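Local coordinates for carbonic anhydrase (Neosartorya fumigata, PDB 6LAC), which probably catalyses the reversible hydration of carbon dioxide to hydrogencarbonate, as a zinc-dependent beta-class carbonic anhydrase, at residues A[26-37]-A[51-62]; A[110-118]-A[134-142]. The protein carries 1 engineered substitution. All blocks are in the same frame, centred on the assembly; numbering follows the deposited sequence.

How the interactions relate
Interaction 1 is the buried pairing of two parallel strands in the central sheet, while interaction 2 is a partly buried crossing of two helices nearer the surface. The first is held largely by backbone hydrogen bonds, with a buried arginine at the end where zinc binds; the second relies on leucine packing and a single histidine–carboxylate hydrogen bond. Strand 52-57 also faces the second subunit, whereas no other chain touches the segments of interaction 2. The two meet near the zinc site: N138 ND2 and Q142 OE1 of helix 127-148 bond to G59 O and M62 N, so helix 127-148 holds residues 59-62, just past strand 52-57.

Interaction 1: A[26-37]-A[51-62]; sequences GQQVLWIGCSDS and EIFEYRSLGNMM. With ZN (zinc ion), chain C.
V29 N donates to E51 O (2.9 Å), and from there the backbone bonds of strands 29-34 and 52-57 run in parallel register through F53, W31, Y55 and G33 to S57 N on G33 O (3.0 Å). CA-H groups of L30, I32 and C34 add weak contacts to the same carbonyls that the next residue's N-H uses. At the outer end, G26 N meets E51 OE2 from above the carboxylate plane (2.8 Å); R22 also binds that oxygen.

Charge gathers around R56. C34 O lies in the guanidinium plane, but NH1 meets it from above the carbonyl plane (2.9 Å), and S37 N reaches it from the opposite face. NE and NH2 both grip E54 OE2 side-on (NE to OE2 2.8 Å). A bend at chi3 (-65°) folds the guanidinium back over G33 CA, where the lack of a side chain lets it lie close, beside the W31 indole; E41 OE1 takes both R56 NH2, as a salt bridge, and W31 NE1.

This is the beta-carbonic anhydrase core, with zinc at the C-terminal end of strand 29-34. C34 SG binds the metal at 2.2 Å; D36 OD1, H89 and C92 complete the four ligands, consistent with the closed state of the family, where an aspartate takes the water's place.

On the face of L30, I32, F53 and Y55 the contacts are apolar: L30 CD1 lies 3.9 Å from F53 CD2, and the I32 and M62 side chains cross at about a right angle, I32 CD1 3.8 Å from M62 CG. Beyond strand 52-57, S35 OG hydrogen-bonds E54 O of the second subunit, and Y55 OH hydrogen-bonds Y55 OH of that subunit.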
loop_
_atom_site.group_PDB
_atom_site.type_symbol
_atom_site.label_atom_id
_atom_site.label_comp_id
_atom_site.label_asym_id
_atom_site.label_seq_id
_atom_site.Cartn_x
_atom_site.Cartn_y
_atom_site.Cartn_z
ATOM N N GLY A 26 -13.731 -7.966 -14.847
ATOM C CA GLY A 26 -14.389 -8.359 -13.589
ATOM C C GLY A 26 -13.527 -9.201 -12.660
ATOM O O GLY A 26 -14.102 -9.772 -11.748
ATOM N N GLN A 27 -12.228 -9.372 -12.916
ATOM C CA GLN A 27 -11.327 -10.172 -12.040
ATOM C C GLN A 27 -10.569 -9.188 -11.158
ATOM O O GLN A 27 -10.715 -7.983 -11.381
ATOM C CB GLN A 27 -10.359 -11.026 -12.857
ATOM C CG GLN A 27 -11.031 -11.741 -14.031
ATOM C CD GLN A 27 -12.187 -12.602 -13.594
ATOM O OE1 GLN A 27 -13.329 -12.423 -14.046
ATOM N NE2 GLN A 27 -11.913 -13.489 -12.650
ATOM N N GLN A 28 -9.940 -9.668 -10.107
ATOM C CA GLN A 28 -9.068 -8.798 -9.293
ATOM C C GLN A 28 -7.629 -9.061 -9.661
ATOM O O GLN A 28 -7.229 -10.173 -9.936
ATOM C CB GLN A 28 -9.322 -9.006 -7.822
ATOM C CG GLN A 28 -10.495 -8.172 -7.332
ATOM C CD GLN A 28 -10.715 -8.474 -5.880
ATOM O OE1 GLN A 28 -11.042 -9.613 -5.536
ATOM N NE2 GLN A 28 -10.424 -7.508 -5.027
ATOM N N VAL A 29 -6.839 -7.987 -9.630
ATOM C CA VAL A 29 -5.386 -8.038 -9.901
ATOM C C VAL A 29 -4.672 -7.523 -8.659
ATOM O O VAL A 29 -5.061 -6.441 -8.147
ATOM C CB VAL A 29 -5.045 -7.196 -11.143
ATOM C CG1 VAL A 29 -3.555 -7.146 -11.363
ATOM C CG2 VAL A 29 -5.830 -7.684 -12.379
ATOM N N LEU A 30 -3.665 -8.239 -8.191
ATOM C CA LEU A 30 -2.820 -7.722 -7.081
ATOM C C LEU A 30 -1.842 -6.759 -7.718
ATOM O O LEU A 30 -0.983 -7.154 -8.537
ATOM C CB LEU A 30 -2.114 -8.874 -6.385
ATOM C CG LEU A 30 -0.995 -8.479 -5.415
ATOM C CD1 LEU A 30 -1.497 -7.561 -4.296
ATOM C CD2 LEU A 30 -0.334 -9.689 -4.853
ATOM N N TRP A 31 -1.948 -5.490 -7.335
ATOM C CA TRP A 31 -1.122 -4.375 -7.857
ATOM C C TRP A 31 -0.131 -4.012 -6.771
ATOM O O TRP A 31 -0.604 -3.515 -5.713
ATOM C CB TRP A 31 -1.994 -3.204 -8.256
ATOM C CG TRP A 31 -1.253 -2.132 -8.974
ATOM C CD1 TRP A 31 -0.513 -1.104 -8.465
ATOM C CD2 TRP A 31 -1.181 -2.006 -10.393
ATOM N NE1 TRP A 31 0.048 -0.384 -9.481
ATOM C CE2 TRP A 31 -0.359 -0.900 -10.676
ATOM C CE3 TRP A 31 -1.702 -2.737 -11.456
ATOM C CZ2 TRP A 31 -0.068 -0.507 -11.998
ATOM C CZ3 TRP A 31 -1.424 -2.343 -12.738
ATOM C CH2 TRP A 31 -0.629 -1.256 -13.001
ATOM N N ILE A 32 1.143 -4.203 -6.954
ATOM C CA ILE A 32 2.215 -3.882 -5.986
ATOM C C ILE A 32 2.915 -2.646 -6.475
ATOM O O ILE A 32 3.563 -2.689 -7.514
ATOM C CB ILE A 32 3.165 -5.038 -5.792
ATOM C CG1 ILE A 32 2.412 -6.261 -5.275
ATOM C CG2 ILE A 32 4.313 -4.656 -4.875
ATOM C CD1 ILE A 32 3.177 -7.566 -5.375
ATOM N N GLY A 33 2.740 -1.542 -5.781
ATOM C CA GLY A 33 3.299 -0.245 -6.132
ATOM C C GLY A 33 4.089 0.293 -4.959
ATOM O O GLY A 33 4.178 -0.275 -3.857
ATOM N N CYS A 34 4.698 1.443 -5.190
ATOM C CA CYS A 34 5.578 2.126 -4.203
ATOM C C CYS A 34 4.855 3.263 -3.483
ATOM O O CYS A 34 4.106 4.054 -4.067
ATOM C CB CYS A 34 6.810 2.680 -4.877
ATOM S SG CYS A 34 7.946 3.488 -3.709
ATOM N N SER A 35 5.102 3.320 -2.180
ATOM C CA SER A 35 4.534 4.362 -1.301
ATOM C C SER A 35 4.822 5.796 -1.759
ATOM O O SER A 35 3.976 6.653 -1.436
ATOM C CB SER A 35 5.039 4.156 0.073
ATOM O OG SER A 35 4.623 2.891 0.593
ATOM N N ASP A 36 5.944 6.076 -2.433
ATOM C CA ASP A 36 6.206 7.497 -2.841
ATOM C C ASP A 36 5.845 7.718 -4.299
ATOM O O ASP A 36 6.218 8.767 -4.846
ATOM C CB ASP A 36 7.617 7.961 -2.476
ATOM C CG ASP A 36 8.722 7.282 -3.268
ATOM O OD1 ASP A 36 8.438 6.666 -4.333
ATOM O OD2 ASP A 36 9.891 7.397 -2.906
ATOM N N SER A 37 5.009 6.898 -4.927
ATOM C CA SER A 37 4.679 7.097 -6.358
ATOM C C SER A 37 4.121 8.518 -6.506
ATOM O O SER A 37 4.472 9.206 -7.461
ATOM C CB SER A 37 3.791 6.016 -6.829
ATOM O OG SER A 37 3.493 6.157 -8.203
ATOM N N GLU A 51 -11.268 -3.484 -9.754
ATOM C CA GLU A 51 -10.508 -4.694 -10.120
ATOM C C GLU A 51 -9.118 -4.660 -9.479
ATOM O O GLU A 51 -8.293 -5.525 -9.744
ATOM C CB GLU A 51 -10.409 -4.815 -11.640
ATOM C CG GLU A 51 -11.772 -5.112 -12.266
ATOM C CD GLU A 51 -11.724 -5.347 -13.763
ATOM O OE1 GLU A 51 -10.657 -5.514 -14.379
ATOM O OE2 GLU A 51 -12.857 -5.314 -14.344
ATOM N N ILE A 52 -8.792 -3.607 -8.752
ATOM C CA ILE A 52 -7.436 -3.448 -8.181
ATOM C C ILE A 52 -7.467 -3.857 -6.703
ATOM O O ILE A 52 -8.248 -3.315 -5.942
ATOM C CB ILE A 52 -6.899 -2.021 -8.378
ATOM C CG1 ILE A 52 -6.881 -1.602 -9.868
ATOM C CG2 ILE A 52 -5.505 -1.872 -7.742
ATOM C CD1 ILE A 52 -6.462 -0.138 -10.121
ATOM N N PHE A 53 -6.597 -4.770 -6.334
ATOM C CA PHE A 53 -6.323 -5.121 -4.941
ATOM C C PHE A 53 -4.895 -4.633 -4.736
ATOM O O PHE A 53 -3.955 -5.206 -5.282
ATOM C CB PHE A 53 -6.526 -6.629 -4.754
ATOM C CG PHE A 53 -6.288 -7.062 -3.341
ATOM C CD1 PHE A 53 -7.245 -6.821 -2.380
ATOM C CD2 PHE A 53 -5.122 -7.712 -2.990
ATOM C CE1 PHE A 53 -6.993 -7.190 -1.072
ATOM C CE2 PHE A 53 -4.877 -8.052 -1.658
ATOM C CZ PHE A 53 -5.822 -7.787 -0.720
ATOM N N GLU A 54 -4.747 -3.526 -4.011
ATOM C CA GLU A 54 -3.507 -2.729 -4.065
ATOM C C GLU A 54 -2.672 -2.970 -2.817
ATOM O O GLU A 54 -3.186 -2.688 -1.699
ATOM C CB GLU A 54 -3.914 -1.278 -4.244
ATOM C CG GLU A 54 -2.745 -0.330 -4.400
ATOM C CD GLU A 54 -3.149 1.127 -4.624
ATOM O OE1 GLU A 54 -4.314 1.446 -4.361
ATOM O OE2 GLU A 54 -2.262 1.931 -4.981
ATOM N N TYR A 55 -1.416 -3.337 -2.984
ATOM C CA TYR A 55 -0.444 -3.396 -1.886
ATOM C C TYR A 55 0.599 -2.362 -2.227
ATOM O O TYR A 55 1.282 -2.452 -3.259
ATOM C CB TYR A 55 0.179 -4.798 -1.752
ATOM C CG TYR A 55 1.130 -4.899 -0.580
ATOM C CD1 TYR A 55 0.657 -4.658 0.710
ATOM C CD2 TYR A 55 2.478 -5.117 -0.727
ATOM C CE1 TYR A 55 1.480 -4.648 1.826
ATOM C CE2 TYR A 55 3.318 -5.121 0.390
ATOM C CZ TYR A 55 2.817 -4.864 1.656
ATOM O OH TYR A 55 3.589 -4.735 2.797
ATOM N N ARG A 56 0.701 -1.322 -1.409
ATOM C CA ARG A 56 1.621 -0.200 -1.701
ATOM C C ARG A 56 2.611 -0.081 -0.580
ATOM O O ARG A 56 2.215 0.136 0.572
ATOM C CB ARG A 56 0.868 1.075 -2.011
ATOM C CG ARG A 56 1.808 2.156 -2.534
ATOM C CD ARG A 56 1.006 3.247 -3.207
ATOM N NE ARG A 56 0.303 2.827 -4.419
ATOM C CZ ARG A 56 0.793 2.772 -5.649
ATOM N NH1 ARG A 56 2.028 3.117 -5.914
ATOM N NH2 ARG A 56 0.008 2.308 -6.613
ATOM N N SER A 57 3.894 -0.234 -0.902
ATOM C CA SER A 57 4.972 -0.540 0.042
ATOM C C SER A 57 6.218 0.225 -0.289
ATOM O O SER A 57 6.357 0.752 -1.396
ATOM C CB SER A 57 5.302 -2.054 -0.126
ATOM O OG SER A 57 5.834 -2.390 -1.411
ATOM N N LEU A 58 7.205 0.127 0.574
ATOM C CA LEU A 58 8.504 0.761 0.294
ATOM C C LEU A 58 9.114 0.165 -0.967
ATOM O O LEU A 58 9.370 -1.040 -1.006
ATOM C CB LEU A 58 9.454 0.540 1.459
ATOM C CG LEU A 58 9.065 1.154 2.801
ATOM C CD1 LEU A 58 10.013 0.673 3.886
ATOM C CD2 LEU A 58 9.066 2.674 2.698
ATOM N N GLY A 59 9.411 0.996 -1.934
ATOM C CA GLY A 59 10.150 0.562 -3.132
ATOM C C GLY A 59 9.392 -0.423 -4.000
ATOM O O GLY A 59 10.040 -1.039 -4.858
ATOM N N ASN A 60 8.095 -0.582 -3.852
ATOM C CA ASN A 60 7.314 -1.607 -4.601
ATOM C C ASN A 60 8.032 -2.934 -4.475
ATOM O O ASN A 60 8.156 -3.698 -5.474
ATOM C CB ASN A 60 6.998 -1.226 -6.049
ATOM C CG ASN A 60 8.150 -0.714 -6.876
ATOM O OD1 ASN A 60 8.391 0.499 -6.916
ATOM N ND2 ASN A 60 8.817 -1.587 -7.634
ATOM N N MET A 61 8.486 -3.271 -3.280
ATOM C CA MET A 61 9.169 -4.530 -2.975
ATOM C C MET A 61 8.280 -5.476 -2.209
ATOM O O MET A 61 7.339 -5.066 -1.540
ATOM C CB MET A 61 10.448 -4.288 -2.161
ATOM C CG MET A 61 11.455 -3.404 -2.864
ATOM S SD MET A 61 12.956 -3.445 -1.879
ATOM C CE MET A 61 13.821 -2.111 -2.685
ATOM N N MET A 62 8.534 -6.745 -2.442
ATOM C CA MET A 62 8.035 -7.828 -1.573
ATOM C C MET A 62 9.259 -8.493 -0.951
ATOM O O MET A 62 10.179 -8.974 -1.653
ATOM C CB MET A 62 7.243 -8.835 -2.397
ATOM C CG MET A 62 6.070 -8.195 -3.071
ATOM S SD MET A 62 4.765 -7.862 -1.915
ATOM C CE MET A 62 3.982 -9.483 -2.069
HETATM ZN ZN ZN C . 8.944 4.962 -5.088
HETATM O O HOH W 1 -10.199 -8.181 -14.793
HETATM O O HOH W 2 -9.872 -4.884 -4.385
#

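Interaction 2: A[110-118]-A[134-142]; sequences VLDTLRSTH and LVELNVLEQ
The imidazole of H118 is sandwiched: L137 CD2 sits over the centre of one face, 3.7 Å from the ring centroid and nearly on its normal, while T117 CG2 lies against the opposite face, offset toward the rim. At the ring edge NE2 donates to E141 OE2 at 2.9 Å (164° at the hydrogen), on its anti side and somewhat out of the carboxylate plane. The bond at the edge and the methyls on the two faces probably restrict the ring's rotation, and the carboxylate would probably favour a positive imidazole. A bend at chi2 (-88°) swings the E141 carboxylate toward H118.

L114 is the knob of the crossing, fitted into a hole made by L134, L137, N138 and E141. Its CD1 presses on N138 CB at 3.5 Å. Its CD2 lies 3.4 Å from E141 CG as the two side chains slide past each other in opposite directions, while its CB rests on L134 CD1 at 4.0 Å. At the far end V110 CG1 packs against the amide of Q142, 3.7 Å from NE2; Q142 OE1 accepts from M62 N. R115 skirts L134 CD2 on its way to the carbonyl of G97.

The short helix axes cross at 110° and come no closer than 10.5 Å. L134 and L137 also touch L122 of helix 119-123 in the connection, and V139, on the reverse of helix 127-148, packs on strand 174-178.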
loop_
_atom_site.group_PDB
_atom_site.type_symbol
_atom_site.label_atom_id
_atom_site.label_comp_id
_atom_site.label_asym_id
_atom_site.label_seq_id
_atom_site.Cartn_x
_atom_site.Cartn_y
_atom_site.Cartn_z
ATOM N N VAL A 110 18.313 -5.200 -0.391
ATOM C CA VAL A 110 17.870 -5.423 -1.798
ATOM C C VAL A 110 18.503 -4.389 -2.719
ATOM O O VAL A 110 19.045 -4.743 -3.769
ATOM C CB VAL A 110 16.343 -5.373 -1.884
ATOM C CG1 VAL A 110 15.861 -5.339 -3.336
ATOM C CG2 VAL A 110 15.790 -6.538 -1.089
ATOM N N LEU A 111 18.458 -3.121 -2.325
ATOM C CA LEU A 111 19.011 -2.049 -3.182
ATOM C C LEU A 111 20.549 -2.154 -3.225
ATOM O O LEU A 111 21.104 -1.894 -4.294
ATOM C CB LEU A 111 18.535 -0.692 -2.658
ATOM C CG LEU A 111 17.049 -0.441 -2.867
ATOM C CD1 LEU A 111 16.641 0.858 -2.228
ATOM C CD2 LEU A 111 16.651 -0.436 -4.323
ATOM N N ASP A 112 21.195 -2.516 -2.112
ATOM C CA ASP A 112 22.667 -2.689 -2.127
ATOM C C ASP A 112 22.977 -3.783 -3.144
ATOM O O ASP A 112 23.923 -3.613 -3.966
ATOM C CB ASP A 112 23.216 -2.900 -0.712
ATOM C CG ASP A 112 23.315 -1.625 0.122
ATOM O OD1 ASP A 112 23.259 -0.504 -0.456
ATOM O OD2 ASP A 112 23.427 -1.754 1.344
ATOM N N THR A 113 22.302 -4.924 -3.062
ATOM C CA THR A 113 22.513 -6.013 -4.014
ATOM C C THR A 113 22.214 -5.601 -5.460
ATOM O O THR A 113 22.950 -6.013 -6.346
ATOM C CB THR A 113 21.709 -7.233 -3.608
ATOM O OG1 THR A 113 22.377 -7.735 -2.459
ATOM C CG2 THR A 113 21.648 -8.277 -4.691
ATOM N N LEU A 114 21.148 -4.837 -5.744
ATOM C CA LEU A 114 20.926 -4.342 -7.119
ATOM C C LEU A 114 22.149 -3.573 -7.574
ATOM O O LEU A 114 22.568 -3.722 -8.704
ATOM C CB LEU A 114 19.730 -3.400 -7.211
ATOM C CG LEU A 114 18.374 -4.049 -7.261
ATOM C CD1 LEU A 114 17.335 -2.928 -7.260
ATOM C CD2 LEU A 114 18.247 -4.945 -8.484
ATOM N N ARG A 115 22.576 -2.620 -6.745
ATOM C CA ARG A 115 23.662 -1.705 -7.133
ATOM C C ARG A 115 24.929 -2.513 -7.404
ATOM O O ARG A 115 25.659 -2.136 -8.308
ATOM C CB ARG A 115 23.858 -0.621 -6.073
ATOM C CG ARG A 115 22.701 0.374 -6.027
ATOM C CD ARG A 115 22.897 1.680 -5.269
ATOM N NE ARG A 115 22.473 1.423 -3.924
ATOM C CZ ARG A 115 21.410 1.889 -3.254
ATOM N NH1 ARG A 115 20.618 2.810 -3.805
ATOM N NH2 ARG A 115 21.135 1.454 -2.026
ATOM N N SER A 116 25.243 -3.527 -6.589
ATOM C CA SER A 116 26.490 -4.323 -6.774
ATOM C C SER A 116 26.331 -5.268 -7.968
ATOM O O SER A 116 27.236 -5.333 -8.808
ATOM C CB SER A 116 26.881 -5.035 -5.512
ATOM O OG SER A 116 25.878 -5.926 -5.062
ATOM N N THR A 117 25.203 -5.975 -8.079
ATOM C CA THR A 117 24.947 -6.928 -9.187
ATOM C C THR A 117 25.041 -6.165 -10.517
ATOM O O THR A 117 25.650 -6.689 -11.481
ATOM C CB THR A 117 23.601 -7.634 -8.995
ATOM O OG1 THR A 117 23.642 -8.274 -7.721
ATOM C CG2 THR A 117 23.262 -8.594 -10.113
ATOM N N HIS A 118 24.441 -4.975 -10.620
ATOM C CA HIS A 118 24.319 -4.216 -11.884
ATOM C C HIS A 118 25.257 -3.010 -11.953
ATOM O O HIS A 118 24.948 -2.102 -12.677
ATOM C CB HIS A 118 22.834 -3.853 -12.101
ATOM C CG HIS A 118 21.933 -5.038 -12.101
ATOM N ND1 HIS A 118 21.929 -5.981 -13.120
ATOM C CD2 HIS A 118 21.070 -5.492 -11.171
ATOM C CE1 HIS A 118 21.036 -6.913 -12.855
ATOM N NE2 HIS A 118 20.507 -6.657 -11.632
ATOM N N LEU A 134 17.851 2.023 -12.122
ATOM C CA LEU A 134 17.683 1.331 -10.852
ATOM C C LEU A 134 16.207 1.044 -10.625
ATOM O O LEU A 134 15.851 -0.070 -10.187
ATOM C CB LEU A 134 18.240 2.215 -9.747
ATOM C CG LEU A 134 18.480 1.508 -8.439
ATOM C CD1 LEU A 134 19.513 0.373 -8.572
ATOM C CD2 LEU A 134 18.959 2.536 -7.413
ATOM N N VAL A 135 15.330 1.960 -10.983
ATOM C CA VAL A 135 13.863 1.679 -10.866
ATOM C C VAL A 135 13.523 0.425 -11.685
ATOM O O VAL A 135 12.763 -0.436 -11.235
ATOM C CB VAL A 135 13.057 2.901 -11.294
ATOM C CG1 VAL A 135 11.630 2.572 -11.584
ATOM C CG2 VAL A 135 13.134 4.000 -10.246
ATOM N N GLU A 136 13.977 0.383 -12.931
ATOM C CA GLU A 136 13.642 -0.729 -13.857
ATOM C C GLU A 136 14.218 -2.028 -13.324
ATOM O O GLU A 136 13.535 -3.077 -13.362
ATOM C CB GLU A 136 14.202 -0.433 -15.260
ATOM C CG GLU A 136 13.576 0.775 -15.919
ATOM C CD GLU A 136 14.307 1.360 -17.113
ATOM O OE1 GLU A 136 15.356 0.788 -17.455
ATOM O OE2 GLU A 136 13.832 2.400 -17.649
ATOM N N LEU A 137 15.471 -2.006 -12.915
ATOM C CA LEU A 137 16.142 -3.209 -12.420
ATOM C C LEU A 137 15.411 -3.720 -11.196
ATOM O O LEU A 137 15.338 -4.936 -10.970
ATOM C CB LEU A 137 17.628 -2.959 -12.153
ATOM C CG LEU A 137 18.479 -2.754 -13.419
ATOM C CD1 LEU A 137 19.767 -2.067 -13.060
ATOM C CD2 LEU A 137 18.767 -4.088 -14.092
ATOM N N ASN A 138 14.986 -2.828 -10.301
ATOM C CA ASN A 138 14.258 -3.255 -9.089
ATOM C C ASN A 138 12.973 -3.977 -9.513
ATOM O O ASN A 138 12.649 -4.993 -8.920
ATOM C CB ASN A 138 14.030 -2.069 -8.177
ATOM C CG ASN A 138 13.341 -2.422 -6.898
ATOM O OD1 ASN A 138 13.803 -3.313 -6.199
ATOM N ND2 ASN A 138 12.244 -1.703 -6.624
ATOM N N VAL A 139 12.240 -3.429 -10.460
ATOM C CA VAL A 139 11.001 -4.125 -10.934
ATOM C C VAL A 139 11.366 -5.511 -11.452
ATOM O O VAL A 139 10.747 -6.494 -11.010
ATOM C CB VAL A 139 10.255 -3.329 -12.000
ATOM C CG1 VAL A 139 9.086 -4.143 -12.530
ATOM C CG2 VAL A 139 9.736 -1.994 -11.448
ATOM N N LEU A 140 12.400 -5.618 -12.269
ATOM C CA LEU A 140 12.750 -6.941 -12.850
ATOM C C LEU A 140 13.110 -7.889 -11.738
ATOM O O LEU A 140 12.661 -9.050 -11.768
ATOM C CB LEU A 140 13.899 -6.748 -13.812
ATOM C CG LEU A 140 13.560 -6.107 -15.148
ATOM C CD1 LEU A 140 14.854 -5.789 -15.893
ATOM C CD2 LEU A 140 12.648 -6.990 -15.985
ATOM N N GLU A 141 13.922 -7.457 -10.776
ATOM C CA GLU A 141 14.362 -8.385 -9.709
ATOM C C GLU A 141 13.197 -8.690 -8.792
ATOM O O GLU A 141 13.082 -9.844 -8.333
ATOM C CB GLU A 141 15.584 -7.797 -9.003
ATOM C CG GLU A 141 16.767 -7.690 -9.952
ATOM C CD GLU A 141 17.691 -8.884 -10.101
ATOM O OE1 GLU A 141 17.193 -10.048 -10.049
ATOM O OE2 GLU A 141 18.928 -8.646 -10.261
ATOM N N GLN A 142 12.288 -7.770 -8.527
ATOM C CA GLN A 142 11.121 -8.128 -7.697
ATOM C C GLN A 142 10.219 -9.142 -8.414
ATOM O O GLN A 142 9.691 -10.018 -7.768
ATOM C CB GLN A 142 10.321 -6.881 -7.334
ATOM C CG GLN A 142 11.066 -5.937 -6.391
ATOM C CD GLN A 142 11.382 -6.580 -5.078
ATOM O OE1 GLN A 142 10.547 -7.214 -4.474
ATOM N NE2 GLN A 142 12.602 -6.409 -4.584
#